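Local coordinates for general stress protein 26 (Bacillus anthracis, PDB 3EC6), which is of unknown function but binds flavin-adenine dinucleotide and, as a member of the pyridoxamine 5'-phosphate oxidase family, is probably a flavin-dependent stress protein, at residues K52-D55 and I56-N59; N99-K102 and R103-L106; S90-K93 and N94-N98; F36-F40 and V41-A45. All coordinates share one frame; numbering follows the deposited sequence.

Contact 1 of 4, residues K52-D55 and I56-N59. With FAD (flavin-adenine dinucleotide), chain B.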
# COMPACT_ATOMS: atom_id res chain seq x y z
N LYS A 52 9.24 -3.20 -9.86
CA LYS A 52 7.79 -3.33 -10.08
C LYS A 52 7.52 -3.85 -11.48
O LYS A 52 6.60 -4.61 -11.69
CB LYS A 52 7.07 -1.99 -9.91
CG LYS A 52 7.24 -1.35 -8.56
CD LYS A 52 6.71 -2.24 -7.43
CE LYS A 52 5.41 -1.80 -6.89
NZ LYS A 52 4.93 -2.76 -5.87
N ILE A 53 8.37 -3.46 -12.43
CA ILE A 53 8.22 -3.99 -13.77
C ILE A 53 8.54 -5.48 -13.80
O ILE A 53 7.82 -6.23 -14.42
CB ILE A 53 9.09 -3.21 -14.80
CG1 ILE A 53 8.77 -1.69 -14.82
CG2 ILE A 53 9.00 -3.85 -16.18
CD1 ILE A 53 7.39 -1.30 -15.21
N THR A 54 9.63 -5.92 -13.13
CA THR A 54 9.91 -7.34 -13.03
C THR A 54 8.80 -8.12 -12.32
O THR A 54 8.49 -9.25 -12.73
CB THR A 54 11.24 -7.55 -12.28
OG1 THR A 54 12.24 -6.81 -13.00
CG2 THR A 54 11.66 -9.05 -12.25
N ASP A 55 8.22 -7.51 -11.28
CA ASP A 55 7.10 -8.13 -10.54
C ASP A 55 6.01 -8.42 -11.54
O ASP A 55 5.53 -9.57 -11.63
CB ASP A 55 6.50 -7.23 -9.46
CG ASP A 55 7.42 -6.98 -8.31
OD1 ASP A 55 8.44 -7.72 -8.14
OD2 ASP A 55 7.11 -6.05 -7.56
N ILE A 56 5.62 -7.36 -12.27
CA ILE A 56 4.46 -7.41 -13.20
C ILE A 56 4.79 -8.46 -14.26
O ILE A 56 3.94 -9.25 -14.62
CB ILE A 56 4.04 -6.01 -13.75
CG1 ILE A 56 3.43 -5.17 -12.60
CG2 ILE A 56 3.07 -6.06 -14.97
CD1 ILE A 56 3.26 -3.70 -12.90
N GLU A 57 6.03 -8.45 -14.76
CA GLU A 57 6.53 -9.51 -15.66
C GLU A 57 6.25 -10.92 -15.15
O GLU A 57 6.02 -11.85 -15.94
CB GLU A 57 8.05 -9.36 -15.93
CG GLU A 57 8.44 -8.22 -16.85
CD GLU A 57 9.96 -7.95 -16.86
OE1 GLU A 57 10.74 -8.80 -16.41
OE2 GLU A 57 10.37 -6.90 -17.37
N ASN A 58 6.30 -11.11 -13.84
CA ASN A 58 6.08 -12.45 -13.24
C ASN A 58 4.61 -12.80 -12.78
O ASN A 58 4.16 -13.94 -12.76
CB ASN A 58 7.13 -12.64 -12.12
CG ASN A 58 8.56 -12.81 -12.68
OD1 ASN A 58 8.86 -13.83 -13.37
ND2 ASN A 58 9.44 -11.84 -12.43
N ASN A 59 3.84 -11.77 -12.50
CA ASN A 59 2.47 -11.96 -12.10
C ASN A 59 1.82 -10.64 -12.42
O ASN A 59 2.16 -9.62 -11.84
CB ASN A 59 2.38 -12.25 -10.57
CG ASN A 59 0.96 -12.47 -10.09
OD1 ASN A 59 -0.01 -11.91 -10.63
ND2 ASN A 59 0.81 -13.20 -8.99
PA FAD B . 13.29 -0.42 -7.24
O1A FAD B . 13.36 -1.22 -8.53
O2A FAD B . 14.14 0.84 -7.26
O5B FAD B . 13.89 -1.26 -5.96
C5B FAD B . 13.69 -0.69 -4.69
C4B FAD B . 12.91 -1.75 -3.94
O4B FAD B . 13.80 -2.84 -3.66
C3B FAD B . 12.38 -1.18 -2.63
O3B FAD B . 10.99 -0.85 -2.74
C2B FAD B . 12.75 -2.26 -1.62
O2B FAD B . 11.68 -3.17 -1.44
C1B FAD B . 13.93 -3.00 -2.25
N9A FAD B . 15.23 -2.43 -1.82
C8A FAD B . 15.45 -1.14 -1.41
N7A FAD B . 16.76 -1.00 -1.08
C5A FAD B . 17.38 -2.18 -1.29
C6A FAD B . 18.71 -2.55 -1.10
N6A FAD B . 19.51 -1.75 -0.37
N1A FAD B . 19.07 -3.86 -1.38
C2A FAD B . 18.12 -4.77 -1.84
N3A FAD B . 16.80 -4.38 -2.02
C4A FAD B . 16.44 -3.10 -1.75
N1 FAD B . 8.73 6.10 -8.54
C2 FAD B . 8.40 6.04 -9.88
O2 FAD B . 9.17 5.39 -10.58
N3 FAD B . 7.25 6.63 -10.36
C4 FAD B . 6.42 7.35 -9.53
O4 FAD B . 5.38 7.89 -9.99
C4X FAD B . 6.77 7.48 -8.17
N5 FAD B . 5.95 8.22 -7.33
C5X FAD B . 6.31 8.34 -6.00
C6 FAD B . 5.46 9.12 -5.18
C7 FAD B . 5.81 9.21 -3.83
C7M FAD B . 4.92 10.04 -2.94
C8 FAD B . 6.96 8.57 -3.32
C8M FAD B . 7.34 8.64 -1.85
C9 FAD B . 7.76 7.76 -4.14
C9A FAD B . 7.44 7.66 -5.50
N10 FAD B . 8.23 6.89 -6.34
C10 FAD B . 7.91 6.82 -7.70
C1' FAD B . 9.37 6.05 -5.87
C2' FAD B . 9.00 4.58 -5.63
O2' FAD B . 7.97 4.46 -4.65
C3' FAD B . 10.23 3.86 -5.08
O3' FAD B . 11.28 4.05 -6.05
C4' FAD B . 9.98 2.38 -4.85
O4' FAD B . 11.05 1.75 -4.08
C5' FAD B . 9.84 1.65 -6.20
O5' FAD B . 9.66 0.26 -5.96
P FAD B . 10.46 -0.70 -6.97
O1P FAD B . 10.45 -2.15 -6.47
O2P FAD B . 10.09 -0.48 -8.40
O3P FAD B . 11.88 -0.01 -6.69
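The carbonyl oxygen of D55 is gripped by two backbone N-H groups where helix 51-58 runs out. N59 N reaches D55 O at 2.9 Å and comes nearly along the C=O axis. N58 N lies 2.8 Å from D55 O but stands well above the carbonyl plane, so the two donors arrive from different directions. N59 is the first residue to leave helical torsions. One residue earlier, T54 O is held by weak bonds from N58. The side-chain ND2 of N58 folds back to T54 O at 2.8 Å, a bond bent to 123° and therefore weak. CG of N58 stands beside its own backbone N (chi1 -70°), which turns the amide back along the helix. There N58 lies alongside T54, pointing the same way. At the other end, K52 N donates to the flavin phosphate oxygen O2P at 3.2 Å. K52 CG lies closer still to that oxygen, at 3.0 Å. The lysine chain bends at chi2 and chi3, and NZ is bonded to T22, H29 and L20. D55 forms a salt bridge with R24 and a hydrogen bond with T22. K52 and D55 tie the helix to strand 17-24, where I56 also touches T22. I53 and I56 pack on strands 77-87 and 113-126, while N59 ND2 bonds D26 O of the second subunit.

Contact 2 of 4, residues N99-K102 and R103-L106. With FAD (flavin-adenine dinucleotide), chain B; SO4 (sulfate ion), chain C.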
# COMPACT_ATOMS: atom_id res chain seq x y z
N ASN A 99 7.15 17.59 -14.47
CA ASN A 99 8.50 17.71 -13.86
C ASN A 99 8.66 16.93 -12.54
O ASN A 99 9.78 16.69 -12.10
CB ASN A 99 8.92 19.18 -13.72
CG ASN A 99 9.22 19.82 -15.10
OD1 ASN A 99 9.44 19.11 -16.11
ND2 ASN A 99 9.24 21.15 -15.14
N SER A 100 7.55 16.50 -11.91
CA SER A 100 7.73 15.70 -10.72
C SER A 100 8.44 14.40 -11.04
O SER A 100 9.17 13.85 -10.18
CB SER A 100 6.39 15.39 -10.05
OG SER A 100 5.71 16.63 -9.81
N LEU A 101 8.26 13.94 -12.30
CA LEU A 101 8.90 12.66 -12.72
C LEU A 101 10.42 12.76 -12.86
O LEU A 101 11.10 11.72 -13.01
CB LEU A 101 8.25 12.12 -13.99
CG LEU A 101 6.73 11.92 -13.91
CD1 LEU A 101 6.26 11.52 -15.32
CD2 LEU A 101 6.46 10.79 -12.91
N LYS A 102 10.98 13.97 -12.78
CA LYS A 102 12.43 14.18 -12.95
C LYS A 102 13.22 13.54 -11.80
O LYS A 102 14.42 13.40 -11.88
CB LYS A 102 12.76 15.69 -13.13
CG LYS A 102 12.39 16.16 -14.50
CD LYS A 102 12.76 17.63 -14.74
CE LYS A 102 14.28 17.89 -15.01
NZ LYS A 102 15.04 16.82 -15.85
N ARG A 103 12.52 13.12 -10.74
CA ARG A 103 13.17 12.39 -9.67
C ARG A 103 13.63 11.06 -10.18
O ARG A 103 14.62 10.50 -9.65
CB ARG A 103 12.20 12.15 -8.50
CG ARG A 103 11.82 13.44 -7.79
CD ARG A 103 10.65 13.17 -6.81
NE ARG A 103 10.39 14.33 -5.95
CZ ARG A 103 9.62 15.36 -6.28
NH1 ARG A 103 9.04 15.46 -7.48
NH2 ARG A 103 9.44 16.32 -5.38
N TRP A 104 12.90 10.50 -11.15
CA TRP A 104 13.15 9.10 -11.55
C TRP A 104 13.52 8.92 -13.02
O TRP A 104 13.98 7.84 -13.38
CB TRP A 104 11.91 8.23 -11.24
CG TRP A 104 11.50 8.40 -9.81
CD1 TRP A 104 12.15 7.91 -8.68
CD2 TRP A 104 10.39 9.15 -9.34
NE1 TRP A 104 11.47 8.31 -7.54
CE2 TRP A 104 10.41 9.09 -7.91
CE3 TRP A 104 9.39 9.89 -9.97
CZ2 TRP A 104 9.42 9.75 -7.12
CZ3 TRP A 104 8.41 10.55 -9.18
CH2 TRP A 104 8.45 10.47 -7.77
N LEU A 105 13.28 9.96 -13.85
CA LEU A 105 13.43 9.91 -15.32
C LEU A 105 13.96 11.24 -15.81
O LEU A 105 13.74 12.25 -15.15
CB LEU A 105 12.05 9.62 -15.94
CG LEU A 105 11.44 8.26 -15.60
CD1 LEU A 105 9.95 8.36 -16.04
CD2 LEU A 105 12.24 7.15 -16.34
N LEU A 106 14.70 11.23 -16.92
CA LEU A 106 15.36 12.46 -17.39
C LEU A 106 14.45 13.48 -18.08
O LEU A 106 14.67 14.70 -17.91
CB LEU A 106 16.53 12.13 -18.31
CG LEU A 106 17.66 11.41 -17.60
CD1 LEU A 106 18.59 10.75 -18.60
CD2 LEU A 106 18.49 12.33 -16.63
PA FAD B . 13.29 -0.42 -7.24
O1A FAD B . 13.36 -1.22 -8.53
O2A FAD B . 14.14 0.84 -7.26
O5B FAD B . 13.89 -1.26 -5.96
C5B FAD B . 13.69 -0.69 -4.69
C4B FAD B . 12.91 -1.75 -3.94
O4B FAD B . 13.80 -2.84 -3.66
C3B FAD B . 12.38 -1.18 -2.63
O3B FAD B . 10.99 -0.85 -2.74
C2B FAD B . 12.75 -2.26 -1.62
O2B FAD B . 11.68 -3.17 -1.44
C1B FAD B . 13.93 -3.00 -2.25
N9A FAD B . 15.23 -2.43 -1.82
C8A FAD B . 15.45 -1.14 -1.41
N7A FAD B . 16.76 -1.00 -1.08
C5A FAD B . 17.38 -2.18 -1.29
C6A FAD B . 18.71 -2.55 -1.10
N6A FAD B . 19.51 -1.75 -0.37
N1A FAD B . 19.07 -3.86 -1.38
C2A FAD B . 18.12 -4.77 -1.84
N3A FAD B . 16.80 -4.38 -2.02
C4A FAD B . 16.44 -3.10 -1.75
N1 FAD B . 8.73 6.10 -8.54
C2 FAD B . 8.40 6.04 -9.88
O2 FAD B . 9.17 5.39 -10.58
N3 FAD B . 7.25 6.63 -10.36
C4 FAD B . 6.42 7.35 -9.53
O4 FAD B . 5.38 7.89 -9.99
C4X FAD B . 6.77 7.48 -8.17
N5 FAD B . 5.95 8.22 -7.33
C5X FAD B . 6.31 8.34 -6.00
C6 FAD B . 5.46 9.12 -5.18
C7 FAD B . 5.81 9.21 -3.83
C7M FAD B . 4.92 10.04 -2.94
C8 FAD B . 6.96 8.57 -3.32
C8M FAD B . 7.34 8.64 -1.85
C9 FAD B . 7.76 7.76 -4.14
C9A FAD B . 7.44 7.66 -5.50
N10 FAD B . 8.23 6.89 -6.34
C10 FAD B . 7.91 6.82 -7.70
C1' FAD B . 9.37 6.05 -5.87
C2' FAD B . 9.00 4.58 -5.63
O2' FAD B . 7.97 4.46 -4.65
C3' FAD B . 10.23 3.86 -5.08
O3' FAD B . 11.28 4.05 -6.05
C4' FAD B . 9.98 2.38 -4.85
O4' FAD B . 11.05 1.75 -4.08
C5' FAD B . 9.84 1.65 -6.20
O5' FAD B . 9.66 0.26 -5.96
P FAD B . 10.46 -0.70 -6.97
O1P FAD B . 10.45 -2.15 -6.47
O2P FAD B . 10.09 -0.48 -8.40
O3P FAD B . 11.88 -0.01 -6.69
S SO4 C . 6.84 18.67 -7.35
O1 SO4 C . 7.93 17.96 -8.05
O2 SO4 C . 6.98 18.42 -5.91
O3 SO4 C . 6.93 20.11 -7.62
O4 SO4 C . 5.51 18.28 -7.82
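L101 O holds W104 and L105 on the tight side of this turn. It accepts from L105 N in its carbonyl plane and from W104 N above that plane, both at 2.9 Å. The W104 indole is sandwiched between R103 CB and the isoalloxazine. R103 CB sits over the centre of one indole face, 3.5 Å above its plane. Against the opposite face lies the flavin, with W104 CZ2 3.2 Å from FAD N10. The S100 carbonyl approaches the indole obliquely, and L101 CD2 packs loosely on CZ3. The loop, with a 3-10 turn at its start, joins helix 90-96 to strand 113-126. It carries an aromatic cover onto the flavin of a protein from the FMN-binding clan. On the solvent side the side chains are held at their polar ends. R103 runs extended to NE and then turns at chi4 (85°), which sets NH1 against S100 O at 3.1 Å. The same NH1 binds sulfate O1 at 2.8 Å, and S100 OG binds sulfate O4 at 2.6 Å. The sulfate probably comes from the crystallisation liquor. R103 NH2 binds sulfate O2 and forms a salt bridge with D74 of the second subunit. K102 NZ donates a hydrogen bond to L106 O at 3.0 Å.

Contact 3 of 4, residues S90-K93 and N94-N98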
# COMPACT_ATOMS: atom_id res chain seq x y z
N SER A 90 4.15 6.66 -27.27
CA SER A 90 4.70 8.02 -27.15
C SER A 90 3.65 9.07 -26.82
O SER A 90 3.93 10.00 -26.06
CB SER A 90 5.43 8.44 -28.43
OG SER A 90 6.55 7.61 -28.64
N THR A 91 2.44 8.90 -27.35
CA THR A 91 1.37 9.88 -27.11
C THR A 91 1.00 9.88 -25.62
O THR A 91 0.94 10.95 -25.02
CB THR A 91 0.14 9.63 -27.98
OG1 THR A 91 0.54 9.76 -29.35
CG2 THR A 91 -1.00 10.67 -27.70
N LEU A 92 0.81 8.70 -25.02
CA LEU A 92 0.50 8.67 -23.59
C LEU A 92 1.68 9.12 -22.76
O LEU A 92 1.51 9.86 -21.79
CB LEU A 92 0.01 7.29 -23.11
CG LEU A 92 -1.32 6.89 -23.69
CD1 LEU A 92 -1.58 5.36 -23.39
CD2 LEU A 92 -2.42 7.77 -23.15
N LYS A 93 2.91 8.71 -23.12
CA LYS A 93 4.08 9.12 -22.35
C LYS A 93 4.20 10.67 -22.33
O LYS A 93 4.49 11.27 -21.29
CB LYS A 93 5.37 8.49 -22.92
CG LYS A 93 5.48 7.03 -22.43
CD LYS A 93 6.50 6.24 -23.17
CE LYS A 93 7.72 6.96 -23.29
NZ LYS A 93 8.59 6.28 -24.35
N ASN A 94 4.00 11.29 -23.49
CA ASN A 94 4.11 12.74 -23.57
C ASN A 94 2.94 13.42 -22.87
O ASN A 94 3.11 14.48 -22.27
CB ASN A 94 4.21 13.18 -25.04
CG ASN A 94 5.51 12.75 -25.70
OD1 ASN A 94 6.49 12.53 -25.04
ND2 ASN A 94 5.50 12.64 -27.04
N LYS A 95 1.77 12.78 -22.90
CA LYS A 95 0.57 13.33 -22.25
C LYS A 95 0.76 13.48 -20.75
O LYS A 95 0.45 14.51 -20.15
CB LYS A 95 -0.66 12.46 -22.58
CG LYS A 95 -1.95 12.93 -21.95
CD LYS A 95 -3.13 12.05 -22.47
CE LYS A 95 -4.39 12.31 -21.70
NZ LYS A 95 -5.54 11.71 -22.49
N PHE A 96 1.33 12.45 -20.13
CA PHE A 96 1.42 12.39 -18.67
C PHE A 96 2.71 13.01 -18.16
O PHE A 96 2.83 13.19 -16.95
CB PHE A 96 1.26 10.94 -18.16
CG PHE A 96 -0.04 10.33 -18.54
CD1 PHE A 96 -1.21 11.07 -18.42
CD2 PHE A 96 -0.10 9.01 -18.98
CE1 PHE A 96 -2.46 10.51 -18.75
CE2 PHE A 96 -1.34 8.43 -19.34
CZ PHE A 96 -2.49 9.18 -19.24
N TRP A 97 3.67 13.27 -19.04
CA TRP A 97 4.97 13.79 -18.59
C TRP A 97 4.80 15.06 -17.75
O TRP A 97 4.00 15.93 -18.09
CB TRP A 97 5.94 14.06 -19.75
CG TRP A 97 7.19 14.67 -19.17
CD1 TRP A 97 7.51 16.01 -19.15
CD2 TRP A 97 8.26 13.98 -18.49
NE1 TRP A 97 8.71 16.17 -18.49
CE2 TRP A 97 9.19 14.95 -18.09
CE3 TRP A 97 8.52 12.62 -18.20
CZ2 TRP A 97 10.36 14.63 -17.38
CZ3 TRP A 97 9.71 12.30 -17.52
CH2 TRP A 97 10.61 13.31 -17.13
N ASN A 98 5.56 15.19 -16.67
CA ASN A 98 5.56 16.44 -15.90
C ASN A 98 6.82 16.46 -15.06
O ASN A 98 7.46 15.40 -14.91
CB ASN A 98 4.30 16.59 -15.03
CG ASN A 98 4.25 15.57 -13.94
OD1 ASN A 98 4.76 15.80 -12.83
ND2 ASN A 98 3.71 14.39 -14.25
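S90-F96 form a short alpha-helix, and W97 and N98 lead out of it as loop. Three backbone bonds of the i to i+4 kind join the segments: N94 N to S90 O at 2.9 Å, K95 N to T91 O, and F96 N to L92 O. The fourth, from W97 N to K93 O, is weak, bent to 124°. W97 is the first residue to leave helical torsions. This is helix 90-96, which follows strand 77-87 and packs on strands 27-38 and 113-126 of the antiparallel sheet. The buried pair is L92 and F96. They lie side by side and point the same way, one turn apart. L92 CD2 touches the ring at CE2, 4.0 Å away. With chi1 at -60° the F96 ring points away from its own carbonyl, which lays it obliquely against the L92 carbonyl, F96 CD2 being 3.3 Å from L92 O. Beyond the contact the F96 ring meets F36 and Y43, and L115 adds to the apolar layer. K95 takes the other course. Its chain is fully extended, with CG anti to the backbone N, and NZ forms a salt bridge with E38. Past the helix end, N98 ND2 turns back to F96 O at 3.1 Å. It approaches nearly end-on to the carbonyl, with that oxygen close to the N98 amide plane.

Contact 4 of 4, residues F36-F40 and V41-A45. With FAD (flavin-adenine dinucleotide), chain B.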
# COMPACT_ATOMS: atom_id res chain seq x y z
N PHE A 36 -1.77 8.50 -13.13
CA PHE A 36 -2.51 9.20 -14.20
C PHE A 36 -3.61 8.30 -14.72
O PHE A 36 -3.77 7.18 -14.26
CB PHE A 36 -1.54 9.52 -15.35
CG PHE A 36 -0.31 10.19 -14.88
CD1 PHE A 36 -0.29 11.55 -14.67
CD2 PHE A 36 0.82 9.43 -14.56
CE1 PHE A 36 0.87 12.18 -14.16
CE2 PHE A 36 2.00 10.06 -14.07
CZ PHE A 36 2.02 11.42 -13.87
N HIS A 37 -4.43 8.78 -15.66
CA HIS A 37 -5.52 7.91 -16.09
C HIS A 37 -6.07 8.33 -17.45
O HIS A 37 -5.86 9.51 -17.88
CB HIS A 37 -6.65 7.92 -15.05
CG HIS A 37 -7.50 9.12 -15.17
ND1 HIS A 37 -7.10 10.35 -14.72
CD2 HIS A 37 -8.71 9.29 -15.77
CE1 HIS A 37 -8.03 11.24 -15.03
NE2 HIS A 37 -9.02 10.63 -15.64
N GLU A 38 -6.69 7.37 -18.11
CA GLU A 38 -7.57 7.62 -19.25
C GLU A 38 -8.85 6.89 -18.94
O GLU A 38 -8.88 5.66 -18.92
CB GLU A 38 -6.93 7.11 -20.49
CG GLU A 38 -6.04 8.20 -21.04
CD GLU A 38 -5.75 7.98 -22.49
OE1 GLU A 38 -5.92 6.82 -22.97
OE2 GLU A 38 -5.34 8.96 -23.16
N ASP A 39 -9.89 7.67 -18.69
CA ASP A 39 -11.12 7.11 -18.13
C ASP A 39 -10.76 6.30 -16.87
O ASP A 39 -10.16 6.84 -15.94
CB ASP A 39 -11.86 6.31 -19.19
CG ASP A 39 -12.43 7.20 -20.28
OD1 ASP A 39 -13.01 8.27 -19.95
OD2 ASP A 39 -12.29 6.83 -21.46
N PHE A 40 -11.17 5.03 -16.81
CA PHE A 40 -10.90 4.28 -15.57
C PHE A 40 -9.62 3.47 -15.62
O PHE A 40 -9.27 2.80 -14.66
CB PHE A 40 -12.09 3.34 -15.22
CG PHE A 40 -13.36 4.10 -14.90
CD1 PHE A 40 -13.45 4.87 -13.74
CD2 PHE A 40 -14.43 4.07 -15.79
CE1 PHE A 40 -14.58 5.59 -13.46
CE2 PHE A 40 -15.61 4.79 -15.51
CZ PHE A 40 -15.67 5.55 -14.34
N VAL A 41 -8.89 3.61 -16.72
CA VAL A 41 -7.59 2.93 -16.86
C VAL A 41 -6.51 3.77 -16.23
O VAL A 41 -6.38 4.96 -16.54
CB VAL A 41 -7.26 2.65 -18.37
CG1 VAL A 41 -5.87 2.06 -18.50
CG2 VAL A 41 -8.35 1.69 -18.97
N LEU A 42 -5.73 3.18 -15.32
CA LEU A 42 -4.74 3.98 -14.58
C LEU A 42 -3.37 3.73 -15.22
O LEU A 42 -3.11 2.71 -15.83
CB LEU A 42 -4.65 3.58 -13.07
CG LEU A 42 -5.99 3.78 -12.35
CD1 LEU A 42 -5.82 3.32 -10.91
CD2 LEU A 42 -6.42 5.23 -12.37
N TYR A 43 -2.49 4.73 -15.09
CA TYR A 43 -1.12 4.60 -15.63
C TYR A 43 -0.14 5.17 -14.62
O TYR A 43 -0.44 6.16 -13.95
CB TYR A 43 -0.94 5.43 -16.91
CG TYR A 43 -1.77 4.95 -18.12
CD1 TYR A 43 -1.22 4.00 -19.01
CD2 TYR A 43 -3.08 5.40 -18.32
CE1 TYR A 43 -1.97 3.52 -20.13
CE2 TYR A 43 -3.83 4.92 -19.40
CZ TYR A 43 -3.28 3.99 -20.29
OH TYR A 43 -4.00 3.50 -21.36
N VAL A 44 1.02 4.54 -14.50
CA VAL A 44 2.09 5.06 -13.62
C VAL A 44 3.35 5.15 -14.49
O VAL A 44 3.65 4.22 -15.25
CB VAL A 44 2.35 4.09 -12.46
CG1 VAL A 44 3.57 4.53 -11.65
CG2 VAL A 44 1.10 4.04 -11.56
N ALA A 45 4.07 6.26 -14.37
CA ALA A 45 5.32 6.46 -15.08
C ALA A 45 6.44 5.94 -14.22
O ALA A 45 6.51 6.27 -13.00
CB ALA A 45 5.48 7.96 -15.38
PA FAD B . 13.29 -0.42 -7.24
O1A FAD B . 13.36 -1.22 -8.53
O2A FAD B . 14.14 0.84 -7.26
O5B FAD B . 13.89 -1.26 -5.96
C5B FAD B . 13.69 -0.69 -4.69
C4B FAD B . 12.91 -1.75 -3.94
O4B FAD B . 13.80 -2.84 -3.66
C3B FAD B . 12.38 -1.18 -2.63
O3B FAD B . 10.99 -0.85 -2.74
C2B FAD B . 12.75 -2.26 -1.62
O2B FAD B . 11.68 -3.17 -1.44
C1B FAD B . 13.93 -3.00 -2.25
N9A FAD B . 15.23 -2.43 -1.82
C8A FAD B . 15.45 -1.14 -1.41
N7A FAD B . 16.76 -1.00 -1.08
C5A FAD B . 17.38 -2.18 -1.29
C6A FAD B . 18.71 -2.55 -1.10
N6A FAD B . 19.51 -1.75 -0.37
N1A FAD B . 19.07 -3.86 -1.38
C2A FAD B . 18.12 -4.77 -1.84
N3A FAD B . 16.80 -4.38 -2.02
C4A FAD B . 16.44 -3.10 -1.75
N1 FAD B . 8.73 6.10 -8.54
C2 FAD B . 8.40 6.04 -9.88
O2 FAD B . 9.17 5.39 -10.58
N3 FAD B . 7.25 6.63 -10.36
C4 FAD B . 6.42 7.35 -9.53
O4 FAD B . 5.38 7.89 -9.99
C4X FAD B . 6.77 7.48 -8.17
N5 FAD B . 5.95 8.22 -7.33
C5X FAD B . 6.31 8.34 -6.00
C6 FAD B . 5.46 9.12 -5.18
C7 FAD B . 5.81 9.21 -3.83
C7M FAD B . 4.92 10.04 -2.94
C8 FAD B . 6.96 8.57 -3.32
C8M FAD B . 7.34 8.64 -1.85
C9 FAD B . 7.76 7.76 -4.14
C9A FAD B . 7.44 7.66 -5.50
N10 FAD B . 8.23 6.89 -6.34
C10 FAD B . 7.91 6.82 -7.70
C1' FAD B . 9.37 6.05 -5.87
C2' FAD B . 9.00 4.58 -5.63
O2' FAD B . 7.97 4.46 -4.65
C3' FAD B . 10.23 3.86 -5.08
O3' FAD B . 11.28 4.05 -6.05
C4' FAD B . 9.98 2.38 -4.85
O4' FAD B . 11.05 1.75 -4.08
C5' FAD B . 9.84 1.65 -6.20
O5' FAD B . 9.66 0.26 -5.96
P FAD B . 10.46 -0.70 -6.97
O1P FAD B . 10.45 -2.15 -6.47
O2P FAD B . 10.09 -0.48 -8.40
O3P FAD B . 11.88 -0.01 -6.69
O HOH W 1 -6.55 4.29 -22.17
O HOH W 2 -7.28 1.06 -13.45
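At chi1 -87° and -67°, E38 and Y43 both turn CG away from their own carbonyls, and this brings their side chains together on one face of the hairpin. The two cross at a slant, carboxylate and ring planes being 89° apart. E38 CB lies at the edge of the tyrosine ring, 3.9 Å from CE2. The polar ends do not bond directly. A water bridges them, donating to E38 OE1 at 2.7 Å and standing 2.8 Å from Y43 OH in the ring plane. The other carboxylate oxygen pairs with K95. F36 shares this face. Its CB is 4.4 Å from Y43 CB, and its ring meets A45 obliquely, CE2 lying 4.3 Å from A45 CB. On the other face H37 CB rests on L42 CD2. Backbone bonds join F36 with Y43 and E38 with V41, each pair in both directions. The straightest is F36 N to Y43 O. A second water accepts weakly from L42 N and donates to F40 O. F40 itself packs on helix 4-13. At the far end A45 O receives FAD N3 at 2.8 Å in a nearly straight bond, so the strand fixes the pyrimidine edge of the flavin. The whole is an antiparallel beta hairpin, strands 27-38 and 41-47, closed by a type II' turn from E38 to V41.

Contacts 1, 2 and 4 all touch the same FAD, each at a different part. Contact 1 meets a phosphate, contact 2 covers the isoalloxazine, and contact 4 binds its N3. Contact 3 stands back, the side chain of W97 being about 9 Å from the cofactor. It joins the others, since K95 NZ forms a salt bridge with E38 OE2 (2.8 Å) and K102 CG packs on W97 CZ2 at 3.8 Å. Contacts 2 and 4 meet where L101 CD1 lies 3.6 Å from A45 CB. Contact 1 is apart, its nearest atoms about 7 Å from contact 4 and about 10 Å from contact 2. E79 of the second subunit also hydrogen-bonds the FAD.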